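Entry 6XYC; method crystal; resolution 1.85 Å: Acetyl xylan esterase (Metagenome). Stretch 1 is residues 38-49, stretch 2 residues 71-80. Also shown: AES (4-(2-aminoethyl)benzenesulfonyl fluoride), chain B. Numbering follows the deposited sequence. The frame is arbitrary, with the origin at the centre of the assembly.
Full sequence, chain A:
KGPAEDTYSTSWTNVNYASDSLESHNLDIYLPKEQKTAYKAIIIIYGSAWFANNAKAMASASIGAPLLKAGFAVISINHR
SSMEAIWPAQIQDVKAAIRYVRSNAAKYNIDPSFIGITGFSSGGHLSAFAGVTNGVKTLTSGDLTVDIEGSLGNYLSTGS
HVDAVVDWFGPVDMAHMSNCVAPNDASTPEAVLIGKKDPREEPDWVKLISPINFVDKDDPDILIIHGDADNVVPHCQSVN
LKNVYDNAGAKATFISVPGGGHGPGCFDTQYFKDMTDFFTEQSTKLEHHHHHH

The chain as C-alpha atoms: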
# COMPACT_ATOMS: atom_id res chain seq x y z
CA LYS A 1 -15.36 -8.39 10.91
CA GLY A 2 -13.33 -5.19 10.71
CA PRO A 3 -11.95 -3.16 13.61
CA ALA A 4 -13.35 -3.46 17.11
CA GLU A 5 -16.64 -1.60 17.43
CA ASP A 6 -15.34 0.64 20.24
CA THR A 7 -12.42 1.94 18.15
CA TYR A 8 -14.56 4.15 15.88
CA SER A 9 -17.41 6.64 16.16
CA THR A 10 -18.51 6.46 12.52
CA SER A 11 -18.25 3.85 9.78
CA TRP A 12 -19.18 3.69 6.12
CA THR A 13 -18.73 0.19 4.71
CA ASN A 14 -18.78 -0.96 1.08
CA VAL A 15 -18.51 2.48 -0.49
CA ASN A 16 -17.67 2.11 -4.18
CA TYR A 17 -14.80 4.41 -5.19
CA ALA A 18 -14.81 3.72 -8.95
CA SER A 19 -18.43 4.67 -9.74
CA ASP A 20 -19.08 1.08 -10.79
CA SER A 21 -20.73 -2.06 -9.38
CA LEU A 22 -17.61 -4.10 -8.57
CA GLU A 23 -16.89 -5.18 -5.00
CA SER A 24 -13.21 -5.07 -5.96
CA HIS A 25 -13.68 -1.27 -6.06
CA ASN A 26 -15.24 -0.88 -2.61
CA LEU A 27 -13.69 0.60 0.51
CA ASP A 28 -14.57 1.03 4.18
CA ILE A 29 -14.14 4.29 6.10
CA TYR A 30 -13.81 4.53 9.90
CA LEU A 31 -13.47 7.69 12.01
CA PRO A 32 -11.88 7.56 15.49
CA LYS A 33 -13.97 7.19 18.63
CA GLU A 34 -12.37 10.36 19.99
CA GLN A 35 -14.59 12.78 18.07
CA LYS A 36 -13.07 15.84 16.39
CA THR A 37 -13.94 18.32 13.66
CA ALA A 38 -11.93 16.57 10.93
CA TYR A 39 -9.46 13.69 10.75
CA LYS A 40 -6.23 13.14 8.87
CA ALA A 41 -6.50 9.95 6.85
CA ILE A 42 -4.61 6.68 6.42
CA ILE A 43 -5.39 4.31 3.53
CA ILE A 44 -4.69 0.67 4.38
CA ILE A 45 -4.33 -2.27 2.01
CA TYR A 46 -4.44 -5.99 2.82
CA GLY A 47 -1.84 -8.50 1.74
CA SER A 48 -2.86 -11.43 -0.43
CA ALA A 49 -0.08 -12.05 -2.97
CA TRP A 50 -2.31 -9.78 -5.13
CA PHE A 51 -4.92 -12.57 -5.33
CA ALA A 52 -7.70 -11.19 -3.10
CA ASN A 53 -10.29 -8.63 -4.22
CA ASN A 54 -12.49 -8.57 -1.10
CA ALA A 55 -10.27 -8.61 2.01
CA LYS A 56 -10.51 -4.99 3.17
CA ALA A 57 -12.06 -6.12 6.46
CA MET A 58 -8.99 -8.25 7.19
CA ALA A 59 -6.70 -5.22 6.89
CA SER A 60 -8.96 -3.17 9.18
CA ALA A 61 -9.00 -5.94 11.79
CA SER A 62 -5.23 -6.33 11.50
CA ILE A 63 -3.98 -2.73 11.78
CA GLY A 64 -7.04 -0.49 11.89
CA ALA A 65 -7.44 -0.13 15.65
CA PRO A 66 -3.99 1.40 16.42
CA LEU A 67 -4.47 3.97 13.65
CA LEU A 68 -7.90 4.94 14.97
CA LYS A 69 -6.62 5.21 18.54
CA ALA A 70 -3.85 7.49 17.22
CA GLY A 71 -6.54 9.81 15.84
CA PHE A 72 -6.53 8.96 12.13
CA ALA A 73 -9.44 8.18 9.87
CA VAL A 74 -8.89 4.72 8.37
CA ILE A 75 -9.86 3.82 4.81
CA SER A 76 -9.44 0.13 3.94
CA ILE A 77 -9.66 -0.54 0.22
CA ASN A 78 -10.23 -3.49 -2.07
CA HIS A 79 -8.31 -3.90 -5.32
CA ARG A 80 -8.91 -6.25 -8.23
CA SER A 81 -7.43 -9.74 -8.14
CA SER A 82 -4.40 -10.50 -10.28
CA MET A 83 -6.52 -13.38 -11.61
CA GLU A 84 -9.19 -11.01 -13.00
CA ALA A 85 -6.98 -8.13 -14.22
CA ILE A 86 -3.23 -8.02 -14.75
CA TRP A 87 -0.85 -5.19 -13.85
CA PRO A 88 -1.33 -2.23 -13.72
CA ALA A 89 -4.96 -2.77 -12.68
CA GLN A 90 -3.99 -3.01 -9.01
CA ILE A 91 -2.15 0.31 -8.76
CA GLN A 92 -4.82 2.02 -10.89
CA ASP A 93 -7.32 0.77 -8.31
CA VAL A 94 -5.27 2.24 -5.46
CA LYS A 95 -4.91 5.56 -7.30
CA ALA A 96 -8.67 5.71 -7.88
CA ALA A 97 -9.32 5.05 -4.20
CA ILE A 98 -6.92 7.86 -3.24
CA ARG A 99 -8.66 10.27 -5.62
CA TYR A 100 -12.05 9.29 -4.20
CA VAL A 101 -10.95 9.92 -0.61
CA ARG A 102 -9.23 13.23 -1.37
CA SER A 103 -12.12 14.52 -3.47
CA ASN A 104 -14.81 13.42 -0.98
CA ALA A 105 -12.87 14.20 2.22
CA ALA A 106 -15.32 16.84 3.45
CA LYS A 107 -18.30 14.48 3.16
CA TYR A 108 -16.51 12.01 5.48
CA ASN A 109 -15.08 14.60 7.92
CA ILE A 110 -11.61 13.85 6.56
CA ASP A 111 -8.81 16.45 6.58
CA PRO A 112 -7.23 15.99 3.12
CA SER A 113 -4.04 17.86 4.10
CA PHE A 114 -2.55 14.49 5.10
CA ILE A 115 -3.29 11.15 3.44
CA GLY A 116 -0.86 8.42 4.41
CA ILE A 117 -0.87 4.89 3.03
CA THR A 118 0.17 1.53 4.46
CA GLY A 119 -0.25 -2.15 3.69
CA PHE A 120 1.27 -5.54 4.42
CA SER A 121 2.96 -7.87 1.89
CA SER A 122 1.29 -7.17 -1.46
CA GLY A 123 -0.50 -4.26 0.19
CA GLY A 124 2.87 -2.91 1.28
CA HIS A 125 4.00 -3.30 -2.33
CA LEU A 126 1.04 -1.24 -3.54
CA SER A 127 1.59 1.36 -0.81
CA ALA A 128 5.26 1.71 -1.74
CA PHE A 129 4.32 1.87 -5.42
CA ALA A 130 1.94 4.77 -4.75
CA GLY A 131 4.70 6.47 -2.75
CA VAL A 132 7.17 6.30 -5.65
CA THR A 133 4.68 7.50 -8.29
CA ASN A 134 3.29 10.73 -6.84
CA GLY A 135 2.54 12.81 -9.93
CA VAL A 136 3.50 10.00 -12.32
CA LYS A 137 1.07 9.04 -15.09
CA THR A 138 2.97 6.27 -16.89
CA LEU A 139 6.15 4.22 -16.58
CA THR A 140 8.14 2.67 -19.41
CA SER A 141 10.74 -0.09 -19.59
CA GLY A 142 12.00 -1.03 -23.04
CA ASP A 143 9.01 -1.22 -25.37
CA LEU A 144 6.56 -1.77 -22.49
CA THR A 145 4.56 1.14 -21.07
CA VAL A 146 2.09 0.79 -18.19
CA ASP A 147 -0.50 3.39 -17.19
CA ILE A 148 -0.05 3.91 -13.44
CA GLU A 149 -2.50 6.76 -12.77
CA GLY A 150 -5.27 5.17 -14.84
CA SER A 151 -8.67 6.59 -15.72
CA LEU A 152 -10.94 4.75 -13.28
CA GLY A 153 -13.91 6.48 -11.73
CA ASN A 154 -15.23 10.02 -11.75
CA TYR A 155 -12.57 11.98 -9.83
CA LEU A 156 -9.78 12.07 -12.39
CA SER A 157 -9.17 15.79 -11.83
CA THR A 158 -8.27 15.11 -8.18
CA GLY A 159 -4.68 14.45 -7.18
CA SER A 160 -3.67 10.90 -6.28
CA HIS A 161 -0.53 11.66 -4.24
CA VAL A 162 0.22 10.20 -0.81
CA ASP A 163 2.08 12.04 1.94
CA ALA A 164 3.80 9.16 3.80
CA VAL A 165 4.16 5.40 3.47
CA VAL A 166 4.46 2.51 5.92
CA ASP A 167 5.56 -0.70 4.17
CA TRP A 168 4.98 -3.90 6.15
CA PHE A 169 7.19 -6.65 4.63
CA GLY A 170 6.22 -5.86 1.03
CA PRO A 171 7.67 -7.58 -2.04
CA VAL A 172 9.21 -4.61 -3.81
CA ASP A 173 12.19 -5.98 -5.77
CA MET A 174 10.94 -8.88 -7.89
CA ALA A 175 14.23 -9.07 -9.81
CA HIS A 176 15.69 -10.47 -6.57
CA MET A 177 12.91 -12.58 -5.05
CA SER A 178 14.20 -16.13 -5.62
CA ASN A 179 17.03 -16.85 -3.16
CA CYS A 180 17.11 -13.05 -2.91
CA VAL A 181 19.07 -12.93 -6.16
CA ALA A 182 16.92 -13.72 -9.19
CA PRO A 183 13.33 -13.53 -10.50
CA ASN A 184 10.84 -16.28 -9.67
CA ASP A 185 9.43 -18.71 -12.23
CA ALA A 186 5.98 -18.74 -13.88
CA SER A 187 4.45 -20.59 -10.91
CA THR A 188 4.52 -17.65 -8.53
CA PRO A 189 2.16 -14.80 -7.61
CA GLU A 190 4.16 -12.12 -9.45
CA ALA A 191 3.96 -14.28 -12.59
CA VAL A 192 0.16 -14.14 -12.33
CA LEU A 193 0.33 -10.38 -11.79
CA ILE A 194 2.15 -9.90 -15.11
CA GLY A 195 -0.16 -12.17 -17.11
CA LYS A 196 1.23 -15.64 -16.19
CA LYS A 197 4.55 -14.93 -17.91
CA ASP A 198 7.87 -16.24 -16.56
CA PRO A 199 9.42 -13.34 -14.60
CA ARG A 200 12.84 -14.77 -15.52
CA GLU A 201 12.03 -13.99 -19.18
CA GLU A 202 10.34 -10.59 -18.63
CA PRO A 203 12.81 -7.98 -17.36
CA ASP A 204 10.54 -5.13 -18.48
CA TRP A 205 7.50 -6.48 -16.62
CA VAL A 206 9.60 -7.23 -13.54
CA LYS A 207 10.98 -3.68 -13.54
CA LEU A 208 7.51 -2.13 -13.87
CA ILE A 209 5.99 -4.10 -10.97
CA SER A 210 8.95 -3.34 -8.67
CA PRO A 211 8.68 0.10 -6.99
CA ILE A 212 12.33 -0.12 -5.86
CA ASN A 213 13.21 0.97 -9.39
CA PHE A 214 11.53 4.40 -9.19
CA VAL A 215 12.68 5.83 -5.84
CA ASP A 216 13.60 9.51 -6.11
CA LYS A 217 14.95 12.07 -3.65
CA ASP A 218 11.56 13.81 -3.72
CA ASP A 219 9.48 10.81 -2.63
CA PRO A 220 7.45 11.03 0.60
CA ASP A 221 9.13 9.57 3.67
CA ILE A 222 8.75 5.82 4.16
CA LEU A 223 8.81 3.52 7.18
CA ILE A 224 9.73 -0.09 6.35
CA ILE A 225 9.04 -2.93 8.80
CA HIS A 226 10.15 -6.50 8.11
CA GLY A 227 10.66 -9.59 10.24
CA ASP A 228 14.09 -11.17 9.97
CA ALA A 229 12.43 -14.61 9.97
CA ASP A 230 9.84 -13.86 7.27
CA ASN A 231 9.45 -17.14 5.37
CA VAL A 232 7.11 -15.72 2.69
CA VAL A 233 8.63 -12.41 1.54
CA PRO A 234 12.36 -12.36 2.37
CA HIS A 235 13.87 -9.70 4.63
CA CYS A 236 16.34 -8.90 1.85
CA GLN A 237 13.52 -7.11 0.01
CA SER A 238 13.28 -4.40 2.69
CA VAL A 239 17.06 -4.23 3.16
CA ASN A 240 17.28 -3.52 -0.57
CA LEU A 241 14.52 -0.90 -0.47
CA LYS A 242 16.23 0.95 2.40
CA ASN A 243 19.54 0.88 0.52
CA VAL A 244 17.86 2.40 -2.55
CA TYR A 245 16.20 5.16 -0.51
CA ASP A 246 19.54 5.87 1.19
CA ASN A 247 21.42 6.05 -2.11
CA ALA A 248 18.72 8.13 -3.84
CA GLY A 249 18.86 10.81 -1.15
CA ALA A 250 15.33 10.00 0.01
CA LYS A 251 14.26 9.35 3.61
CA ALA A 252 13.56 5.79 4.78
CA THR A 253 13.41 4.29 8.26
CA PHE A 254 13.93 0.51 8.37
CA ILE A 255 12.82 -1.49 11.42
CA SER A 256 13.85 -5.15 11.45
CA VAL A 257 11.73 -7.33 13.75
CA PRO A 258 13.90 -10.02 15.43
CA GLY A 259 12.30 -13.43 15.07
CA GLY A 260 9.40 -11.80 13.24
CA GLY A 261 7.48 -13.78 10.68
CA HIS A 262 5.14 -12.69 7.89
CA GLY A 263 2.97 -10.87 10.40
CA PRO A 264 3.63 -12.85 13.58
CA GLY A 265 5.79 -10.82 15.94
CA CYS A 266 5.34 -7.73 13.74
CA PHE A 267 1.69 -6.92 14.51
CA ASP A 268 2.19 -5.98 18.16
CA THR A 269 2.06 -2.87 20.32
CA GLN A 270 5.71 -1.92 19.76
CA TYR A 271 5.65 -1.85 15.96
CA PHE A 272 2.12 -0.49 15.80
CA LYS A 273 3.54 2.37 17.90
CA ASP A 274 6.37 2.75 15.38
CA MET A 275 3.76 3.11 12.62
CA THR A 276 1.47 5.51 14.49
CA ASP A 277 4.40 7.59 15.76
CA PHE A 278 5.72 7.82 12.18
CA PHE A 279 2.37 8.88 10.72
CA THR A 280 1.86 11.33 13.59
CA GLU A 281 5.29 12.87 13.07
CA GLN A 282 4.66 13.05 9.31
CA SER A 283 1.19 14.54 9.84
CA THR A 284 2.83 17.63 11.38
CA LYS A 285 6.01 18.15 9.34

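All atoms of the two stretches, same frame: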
# COMPACT_ATOMS: atom_id res chain seq x y z
N ALA A 38 -12.35 17.32 12.11
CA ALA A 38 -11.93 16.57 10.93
C ALA A 38 -10.80 15.64 11.34
O ALA A 38 -10.22 15.77 12.43
CB ALA A 38 -11.48 17.49 9.79
N TYR A 39 -10.47 14.70 10.46
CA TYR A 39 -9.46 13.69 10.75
C TYR A 39 -8.52 13.52 9.57
O TYR A 39 -8.97 13.31 8.44
CB TYR A 39 -10.10 12.34 11.07
CG TYR A 39 -11.16 12.37 12.14
CD1 TYR A 39 -10.82 12.24 13.48
CD2 TYR A 39 -12.50 12.53 11.81
CE1 TYR A 39 -11.78 12.27 14.46
CE2 TYR A 39 -13.47 12.56 12.79
CZ TYR A 39 -13.10 12.43 14.11
OH TYR A 39 -14.07 12.46 15.07
N LYS A 40 -7.22 13.58 9.84
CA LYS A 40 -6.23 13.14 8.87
C LYS A 40 -6.44 11.65 8.57
O LYS A 40 -6.93 10.90 9.41
CB LYS A 40 -4.82 13.40 9.39
CG LYS A 40 -4.66 14.75 10.09
CD LYS A 40 -3.67 15.67 9.38
CE LYS A 40 -3.76 17.10 9.89
NZ LYS A 40 -2.50 17.56 10.55
N ALA A 41 -6.07 11.24 7.36
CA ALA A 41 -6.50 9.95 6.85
C ALA A 41 -5.32 9.03 6.55
O ALA A 41 -4.25 9.46 6.12
CB ALA A 41 -7.34 10.12 5.57
N ILE A 42 -5.56 7.73 6.78
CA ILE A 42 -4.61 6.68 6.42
C ILE A 42 -5.36 5.65 5.58
O ILE A 42 -6.37 5.09 6.04
CB ILE A 42 -3.99 6.00 7.65
CG1 ILE A 42 -3.34 7.03 8.57
CG2 ILE A 42 -2.98 4.94 7.21
CD1 ILE A 42 -2.13 7.73 7.98
N ILE A 43 -4.86 5.38 4.37
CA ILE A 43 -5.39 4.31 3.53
C ILE A 43 -4.62 3.04 3.83
O ILE A 43 -3.38 3.04 3.88
CB ILE A 43 -5.28 4.69 2.04
CG1 ILE A 43 -6.24 5.84 1.73
CG2 ILE A 43 -5.60 3.48 1.17
CD1 ILE A 43 -6.00 6.50 0.39
N ILE A 44 -5.34 1.94 4.06
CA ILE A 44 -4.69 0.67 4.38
C ILE A 44 -5.09 -0.38 3.35
O ILE A 44 -6.21 -0.37 2.83
CB ILE A 44 -5.02 0.20 5.81
CG1 ILE A 44 -6.47 -0.28 5.93
CG2 ILE A 44 -4.75 1.31 6.82
CD1 ILE A 44 -6.78 -0.90 7.29
N ILE A 45 -4.16 -1.30 3.08
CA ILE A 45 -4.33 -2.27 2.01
C ILE A 45 -3.88 -3.64 2.50
O ILE A 45 -2.73 -3.80 2.94
CB ILE A 45 -3.53 -1.89 0.74
CG1 ILE A 45 -3.76 -0.43 0.37
CG2 ILE A 45 -3.91 -2.83 -0.41
CD1 ILE A 45 -2.84 0.04 -0.75
N TYR A 46 -4.75 -4.63 2.38
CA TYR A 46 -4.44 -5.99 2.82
C TYR A 46 -3.35 -6.60 1.95
O TYR A 46 -3.09 -6.17 0.83
CB TYR A 46 -5.69 -6.88 2.74
CG TYR A 46 -6.37 -6.85 1.39
CD1 TYR A 46 -7.51 -6.09 1.18
CD2 TYR A 46 -5.86 -7.57 0.30
CE1 TYR A 46 -8.13 -6.05 -0.05
CE2 TYR A 46 -6.49 -7.55 -0.94
CZ TYR A 46 -7.62 -6.77 -1.11
OH TYR A 46 -8.25 -6.73 -2.33
N GLY A 47 -2.72 -7.64 2.50
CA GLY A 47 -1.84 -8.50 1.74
C GLY A 47 -2.54 -9.78 1.33
O GLY A 47 -3.37 -10.32 2.06
N SER A 48 -2.18 -10.27 0.14
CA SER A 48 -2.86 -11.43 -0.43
C SER A 48 -2.13 -12.00 -1.63
O SER A 48 -2.73 -12.72 -2.44
CB SER A 48 -4.28 -11.05 -0.86
OG SER A 48 -4.24 -10.26 -2.04
N ALA A 49 -0.83 -11.70 -1.77
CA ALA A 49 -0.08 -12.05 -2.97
C ALA A 49 -0.81 -11.55 -4.22
O ALA A 49 -0.75 -12.18 -5.28
CB ALA A 49 0.18 -13.55 -3.05
N GLY A 71 -5.79 8.66 16.30
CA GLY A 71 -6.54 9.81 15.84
C GLY A 71 -6.68 9.96 14.35
O GLY A 71 -7.04 11.04 13.88
N PHE A 72 -6.41 8.90 13.58
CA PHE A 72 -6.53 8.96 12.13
C PHE A 72 -7.82 8.31 11.67
O PHE A 72 -8.27 7.31 12.25
CB PHE A 72 -5.35 8.25 11.46
CG PHE A 72 -4.03 8.92 11.67
CD1 PHE A 72 -3.21 8.55 12.71
CD2 PHE A 72 -3.61 9.93 10.81
CE1 PHE A 72 -1.99 9.17 12.90
CE2 PHE A 72 -2.40 10.56 11.00
CZ PHE A 72 -1.58 10.17 12.05
N ALA A 73 -8.44 8.89 10.65
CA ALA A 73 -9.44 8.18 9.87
C ALA A 73 -8.76 7.05 9.11
O ALA A 73 -7.64 7.21 8.61
CB ALA A 73 -10.14 9.13 8.90
N VAL A 74 -9.44 5.91 9.03
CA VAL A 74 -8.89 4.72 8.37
C VAL A 74 -9.77 4.37 7.19
O VAL A 74 -10.99 4.22 7.34
CB VAL A 74 -8.77 3.53 9.34
CG1 VAL A 74 -8.40 2.26 8.58
CG2 VAL A 74 -7.74 3.82 10.44
N ILE A 75 -9.16 4.21 6.02
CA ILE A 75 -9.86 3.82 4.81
C ILE A 75 -9.21 2.54 4.30
O ILE A 75 -8.07 2.56 3.83
CB ILE A 75 -9.82 4.92 3.74
CG1 ILE A 75 -10.35 6.23 4.32
CG2 ILE A 75 -10.62 4.52 2.53
CD1 ILE A 75 -9.27 7.19 4.76
N SER A 76 -9.93 1.42 4.40
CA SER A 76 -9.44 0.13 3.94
C SER A 76 -10.05 -0.19 2.59
O SER A 76 -11.28 -0.21 2.45
CB SER A 76 -9.76 -0.96 4.96
OG SER A 76 -9.15 -2.19 4.60
N ILE A 77 -9.21 -0.46 1.60
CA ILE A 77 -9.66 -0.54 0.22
C ILE A 77 -9.51 -1.96 -0.31
O ILE A 77 -8.59 -2.70 0.07
CB ILE A 77 -8.90 0.45 -0.69
CG1 ILE A 77 -7.41 0.09 -0.76
CG2 ILE A 77 -9.07 1.87 -0.20
CD1 ILE A 77 -6.63 0.87 -1.80
N ASN A 78 -10.42 -2.34 -1.20
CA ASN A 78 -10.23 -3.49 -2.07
C ASN A 78 -9.49 -3.08 -3.34
O ASN A 78 -9.50 -1.91 -3.74
CB ASN A 78 -11.58 -4.12 -2.43
CG ASN A 78 -12.18 -4.92 -1.29
OD1 ASN A 78 -11.50 -5.31 -0.35
ND2 ASN A 78 -13.48 -5.17 -1.39
N HIS A 79 -8.84 -4.05 -3.97
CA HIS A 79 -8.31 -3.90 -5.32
C HIS A 79 -8.64 -5.17 -6.08
O HIS A 79 -8.99 -6.19 -5.49
CB HIS A 79 -6.80 -3.63 -5.33
CG HIS A 79 -5.97 -4.76 -4.80
ND1 HIS A 79 -5.78 -5.93 -5.49
CD2 HIS A 79 -5.30 -4.89 -3.63
CE1 HIS A 79 -5.01 -6.74 -4.78
NE2 HIS A 79 -4.71 -6.13 -3.64
N ARG A 80 -8.56 -5.10 -7.41
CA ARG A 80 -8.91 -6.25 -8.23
C ARG A 80 -7.86 -7.35 -8.08
O ARG A 80 -6.68 -7.09 -7.84
CB ARG A 80 -9.03 -5.85 -9.70
CG ARG A 80 -10.37 -5.24 -10.06
CD ARG A 80 -10.34 -4.70 -11.48
NE ARG A 80 -9.52 -3.50 -11.58
CZ ARG A 80 -9.16 -2.93 -12.73
NH1 ARG A 80 -9.56 -3.44 -13.89
NH2 ARG A 80 -8.40 -1.84 -12.72
C3 AES B . 3.88 -14.05 -1.51
C2 AES B . 3.27 -13.32 -0.53
C1 AES B . 3.04 -12.00 -0.73
S AES B . 2.21 -11.15 0.53
O1S AES B . 0.94 -10.57 0.02
O2S AES B . 1.69 -12.12 1.49
C6 AES B . 3.40 -11.37 -1.88
C5 AES B . 4.03 -12.10 -2.87
C4 AES B . 4.26 -13.44 -2.68
C7 AES B . 4.98 -14.29 -3.78
C8 AES B . 6.35 -13.65 -4.14
N8 AES B . 7.09 -14.63 -4.86
O HOH W 1 -6.27 13.49 12.61
O HOH W 2 -7.55 -3.21 2.64
O HOH W 3 -3.22 -7.38 -1.74

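How does the contact begin? Tyr 39 sets its CB 3.9 Å from Ala 73 CB, while Gly 71 O lies at the edge of its ring. One water bridges the backbones, giving a hydrogen bond to Gly 71 O and accepting one from Lys 40 N. Lys 40 O then accepts the first direct bond, from Ala 73 N at 2.8 Å.

Where do the side chains go, and what holds the strands in parallel register? The side chains alternate. Ala 41 shares a face with Ala 73 and Ile 75, its CB meeting Ile 75 CD1 at 3.6 Å. Ile 42 lies on the other face with Val 74; its N donates to Ala 73 O (2.8 Å) and its O accepts from Ile 75 N (2.9 Å).

Does the pattern repeat? Ile 43 returns to the face of Ala 41. Ile 44 joins Ile 42, Val 74 and Ser 76, its CD1 3.8 Å from Val 74 CG1; its N donates to Ile 75 O and its O accepts from Ile 77 N. Ile 42 and Ile 44 thus each straddle a partner, Val 74 and Ser 76, which fixes the parallel register.

What continues the contact beyond the strands? Tyr 46 OH accepts a nearly straight hydrogen bond from His 79 N (3.2 Å) and sits over one face of the His 79 ring. A further water links Tyr 46 O, Ser 48 OG and His 79 NE2.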